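Mitochondrial enolase superfamily member 1 (Homo sapiens, PDB 4A35) catalyses the magnesium-dependent dehydration of L-fuconate to 2-keto-3-deoxy-L-fuconate, a step in the breakdown of L-fucose. Local coordinates at residues Ala252-Asp257 / Ile276-Ser281. Sequence-based numbering, arbitrary orientation.
With MG (magnesium ion), chain B.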
ATOM      1  N   ALA A 252       2.277 -10.286  17.675  1.00 17.46           N
ATOM      2  CA  ALA A 252       0.815 -10.160  17.626  1.00 16.12           C
ATOM      3  C   ALA A 252       0.292 -10.060  16.197  1.00 18.59           C
ATOM      4  O   ALA A 252      -0.935  -9.995  16.055  1.00 18.54           O
ATOM      5  CB  ALA A 252       0.358  -8.944  18.426  1.00 18.12           C
ATOM      6  N   ASN A 253       1.187  -9.990  15.160  1.00 15.58           N
ATOM      7  CA  ASN A 253       0.714  -9.922  13.740  1.00 14.97           C
ATOM      8  C   ASN A 253      -0.458  -8.921  13.534  1.00 18.61           C
ATOM      9  O   ASN A 253      -1.476  -9.232  12.840  1.00 16.93           O
ATOM     10  CB  ASN A 253       0.270 -11.336  13.259  1.00 18.54           C
ATOM     11  CG  ASN A 253       1.457 -12.256  13.095  1.00 24.99           C
ATOM     12  OD1 ASN A 253       1.784 -13.014  14.005  1.00 20.09           O
ATOM     13  ND2 ASN A 253       2.230 -12.066  12.029  1.00 26.96           N
ATOM     14  N   GLN A 254      -0.294  -7.676  14.110  1.00 15.49           N
ATOM     15  CA  GLN A 254      -1.182  -6.520  13.865  1.00 15.10           C
ATOM     16  C   GLN A 254      -2.570  -6.646  14.479  1.00 19.26           C
ATOM     17  O   GLN A 254      -3.449  -5.880  14.114  1.00 17.76           O
ATOM     18  CB  GLN A 254      -1.352  -6.273  12.315  1.00 13.75           C
ATOM     19  CG  GLN A 254      -0.029  -6.362  11.539  1.00 18.34           C
ATOM     20  CD  GLN A 254      -0.224  -6.597  10.044  1.00 20.02           C
ATOM     21  OE1 GLN A 254      -1.347  -6.785   9.547  1.00 17.95           O
ATOM     22  NE2 GLN A 254       0.882  -6.658   9.297  1.00 21.31           N
ATOM     23  N   ARG A 255      -2.800  -7.595  15.408  1.00 17.03           N
ATOM     24  CA  ARG A 255      -4.147  -7.839  15.874  1.00 17.68           C
ATOM     25  C   ARG A 255      -4.838  -6.695  16.599  1.00 20.72           C
ATOM     26  O   ARG A 255      -6.069  -6.612  16.539  1.00 18.04           O
ATOM     27  CB  ARG A 255      -4.186  -9.084  16.817  1.00 16.42           C
ATOM     28  CG  ARG A 255      -3.987 -10.368  15.988  1.00 17.59           C
ATOM     29  CD  ARG A 255      -5.258 -10.671  15.157  1.00 21.04           C
ATOM     30  NE  ARG A 255      -6.381 -11.015  16.032  1.00 27.03           N
ATOM     31  CZ  ARG A 255      -7.569 -11.438  15.612  1.00 31.83           C
ATOM     32  NH1 ARG A 255      -7.821 -11.551  14.310  1.00 29.07           N
ATOM     33  NH2 ARG A 255      -8.523 -11.746  16.491  1.00 30.91           N
ATOM     34  N   TRP A 256      -4.074  -5.880  17.328  1.00 19.61           N
ATOM     35  CA  TRP A 256      -4.685  -4.979  18.291  1.00 19.37           C
ATOM     36  C   TRP A 256      -4.833  -3.538  17.892  1.00 20.46           C
ATOM     37  O   TRP A 256      -4.096  -3.049  17.025  1.00 20.35           O
ATOM     38  CB  TRP A 256      -3.839  -5.031  19.604  1.00 17.57           C
ATOM     39  CG  TRP A 256      -3.591  -6.418  20.169  1.00 19.07           C
ATOM     40  CD1 TRP A 256      -4.517  -7.407  20.366  1.00 22.22           C
ATOM     41  CD2 TRP A 256      -2.343  -6.926  20.694  1.00 18.55           C
ATOM     42  NE1 TRP A 256      -3.910  -8.521  20.935  1.00 21.29           N
ATOM     43  CE2 TRP A 256      -2.598  -8.220  21.215  1.00 22.99           C
ATOM     44  CE3 TRP A 256      -1.037  -6.401  20.803  1.00 19.37           C
ATOM     45  CZ2 TRP A 256      -1.583  -9.011  21.789  1.00 22.68           C
ATOM     46  CZ3 TRP A 256      -0.067  -7.134  21.480  1.00 20.22           C
ATOM     47  CH2 TRP A 256      -0.327  -8.446  21.923  1.00 20.91           C
ATOM     48  N   ASP A 257      -5.848  -2.862  18.504  1.00 16.55           N
ATOM     49  CA  ASP A 257      -5.967  -1.418  18.485  1.00 17.08           C
ATOM     50  C   ASP A 257      -4.941  -0.902  19.518  1.00 22.29           C
ATOM     51  O   ASP A 257      -4.389  -1.704  20.291  1.00 21.84           O
ATOM     52  CB  ASP A 257      -7.415  -0.941  18.763  1.00 19.58           C
ATOM     53  CG  ASP A 257      -8.351  -1.196  17.576  1.00 24.05           C
ATOM     54  OD1 ASP A 257      -7.895  -1.787  16.557  1.00 20.57           O
ATOM     55  OD2 ASP A 257      -9.515  -0.796  17.656  1.00 30.26           O
ATOM     56  N   ILE A 276       7.656  -7.000  21.716  1.00 17.17           N
ATOM     57  CA  ILE A 276       6.325  -7.284  21.153  1.00 15.14           C
ATOM     58  C   ILE A 276       6.384  -6.813  19.700  1.00 18.53           C
ATOM     59  O   ILE A 276       6.656  -5.619  19.421  1.00 17.19           O
ATOM     60  CB  ILE A 276       5.080  -6.718  21.931  1.00 17.93           C
ATOM     61  CG1 ILE A 276       3.796  -7.071  21.086  1.00 17.98           C
ATOM     62  CG2 ILE A 276       5.146  -5.173  22.117  1.00 14.73           C
ATOM     63  CD1 ILE A 276       3.424  -8.662  21.024  1.00 17.39           C
ATOM     64  N   GLU A 277       6.173  -7.761  18.789  1.00 16.31           N
ATOM     65  CA  GLU A 277       6.267  -7.496  17.366  1.00 17.17           C
ATOM     66  C   GLU A 277       4.854  -7.231  16.772  1.00 19.84           C
ATOM     67  O   GLU A 277       3.889  -7.942  17.094  1.00 19.34           O
ATOM     68  CB  GLU A 277       6.957  -8.692  16.702  1.00 18.05           C
ATOM     69  CG  GLU A 277       7.054  -8.620  15.177  1.00 20.11           C
ATOM     70  CD  GLU A 277       7.876  -9.795  14.650  1.00 24.19           C
ATOM     71  OE1 GLU A 277       8.733 -10.283  15.423  1.00 21.61           O
ATOM     72  OE2 GLU A 277       7.762 -10.141  13.447  1.00 22.68           O
ATOM     73  N   GLU A 278       4.771  -6.243  15.835  1.00 15.28           N
ATOM     74  CA  GLU A 278       3.552  -5.828  15.160  1.00 16.04           C
ATOM     75  C   GLU A 278       2.342  -5.751  16.120  1.00 20.75           C
ATOM     76  O   GLU A 278       1.326  -6.428  15.896  1.00 18.90           O
ATOM     77  CB  GLU A 278       3.245  -6.754  13.976  1.00 18.38           C
ATOM     78  CG  GLU A 278       4.242  -6.613  12.846  1.00 18.69           C
ATOM     79  CD  GLU A 278       3.549  -6.958  11.549  1.00 20.16           C
ATOM     80  OE1 GLU A 278       3.222  -8.160  11.359  1.00 22.39           O
ATOM     81  OE2 GLU A 278       3.318  -6.036  10.734  1.00 19.96           O
ATOM     82  N   PRO A 279       2.423  -4.971  17.224  1.00 20.03           N
ATOM     83  CA  PRO A 279       1.251  -4.884  18.129  1.00 19.38           C
ATOM     84  C   PRO A 279       0.005  -4.321  17.429  1.00 21.21           C
ATOM     85  O   PRO A 279      -1.107  -4.621  17.845  1.00 21.39           O
ATOM     86  CB  PRO A 279       1.740  -3.963  19.252  1.00 20.26           C
ATOM     87  CG  PRO A 279       2.819  -3.074  18.579  1.00 22.90           C
ATOM     88  CD  PRO A 279       3.533  -4.111  17.702  1.00 20.73           C
ATOM     89  N   THR A 280       0.170  -3.513  16.349  1.00 17.99           N
ATOM     90  CA  THR A 280      -1.004  -2.950  15.683  1.00 17.81           C
ATOM     91  C   THR A 280      -0.724  -2.880  14.173  1.00 20.38           C
ATOM     92  O   THR A 280       0.281  -3.479  13.700  1.00 19.66           O
ATOM     93  CB  THR A 280      -1.391  -1.582  16.313  1.00 17.50           C
ATOM     94  OG1 THR A 280      -2.688  -1.251  15.869  1.00 19.25           O
ATOM     95  CG2 THR A 280      -0.381  -0.421  15.973  1.00 18.20           C
ATOM     96  N   SER A 281      -1.609  -2.194  13.455  1.00 17.80           N
ATOM     97  CA  SER A 281      -1.533  -1.962  11.992  1.00 17.22           C
ATOM     98  C   SER A 281      -0.068  -1.594  11.571  1.00 20.88           C
ATOM     99  O   SER A 281       0.528  -0.702  12.194  1.00 18.42           O
ATOM    100  CB  SER A 281      -2.495  -0.859  11.581  1.00 18.34           C
ATOM    101  OG  SER A 281      -2.174  -0.390  10.280  1.00 17.21           O
TER
HETATM  102 MG    MG B1445       6.145 -11.244  12.508  1.00 23.25          MG
HETATM  103  O   HOH W   1       2.111  -9.865   9.641  1.00 23.04           O
HETATM  104  O   HOH W   2       4.766 -12.703  11.167  1.00 39.24           O
HETATM  105  O   HOH W   3       4.610 -10.067  12.740  1.00 22.47           O
HETATM  106  O   HOH W   4       7.236 -12.791  11.989  1.00 29.17           O
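Ala252 N donates to Glu277 O, Gln254 N to Glu278 O and Trp256 N, at a longer 3.3 Å, to Pro279 O, so the loop leaving strand 247-251, which opens with a type I' turn over Ala252-Arg255, runs alongside residues 276-281 beyond the end of strand 275-277. Thr280 extends the series: its OG1, anti to the backbone N (chi1 -166°), donates to Trp256 O at 2.6 Å. Gln254 and Glu278 run alongside one another with their polar ends together, planes 81° apart; Gln254 NE2 meets Glu278 OE2 at 2.9 Å, on its syn side but tilted 29° from the carboxylate plane, along a nearly straight N-H...O line. Gln307 takes a second bond from this NE2, while Arg103 of the second subunit binds Gln254 OE1. On the apolar side, Trp256 and Ile276 meet tip to tip, CZ3 of Trp256 lying 3.8 Å from CD1 of Ile276; Pro279 CB packs against Trp256 CE3, and Ala252 CB sits over one ring face near its rim.

In this enolase-superfamily barrel, Glu277 OE2 binds magnesium at 2.2 Å, with Asp251 and Glu306 completing the protein ligands, and Lys221 forms a salt bridge with Glu277 OE1. Glu278 OE1 accepts from metal-bound water 3, Asn253 ND2, probably substrate-binding as in relatives, donates to metal-bound water 2, and water 1 bridges both side chains. The contact therefore supplies one magnesium ligand and a second shell consistent with orienting two coordinated waters.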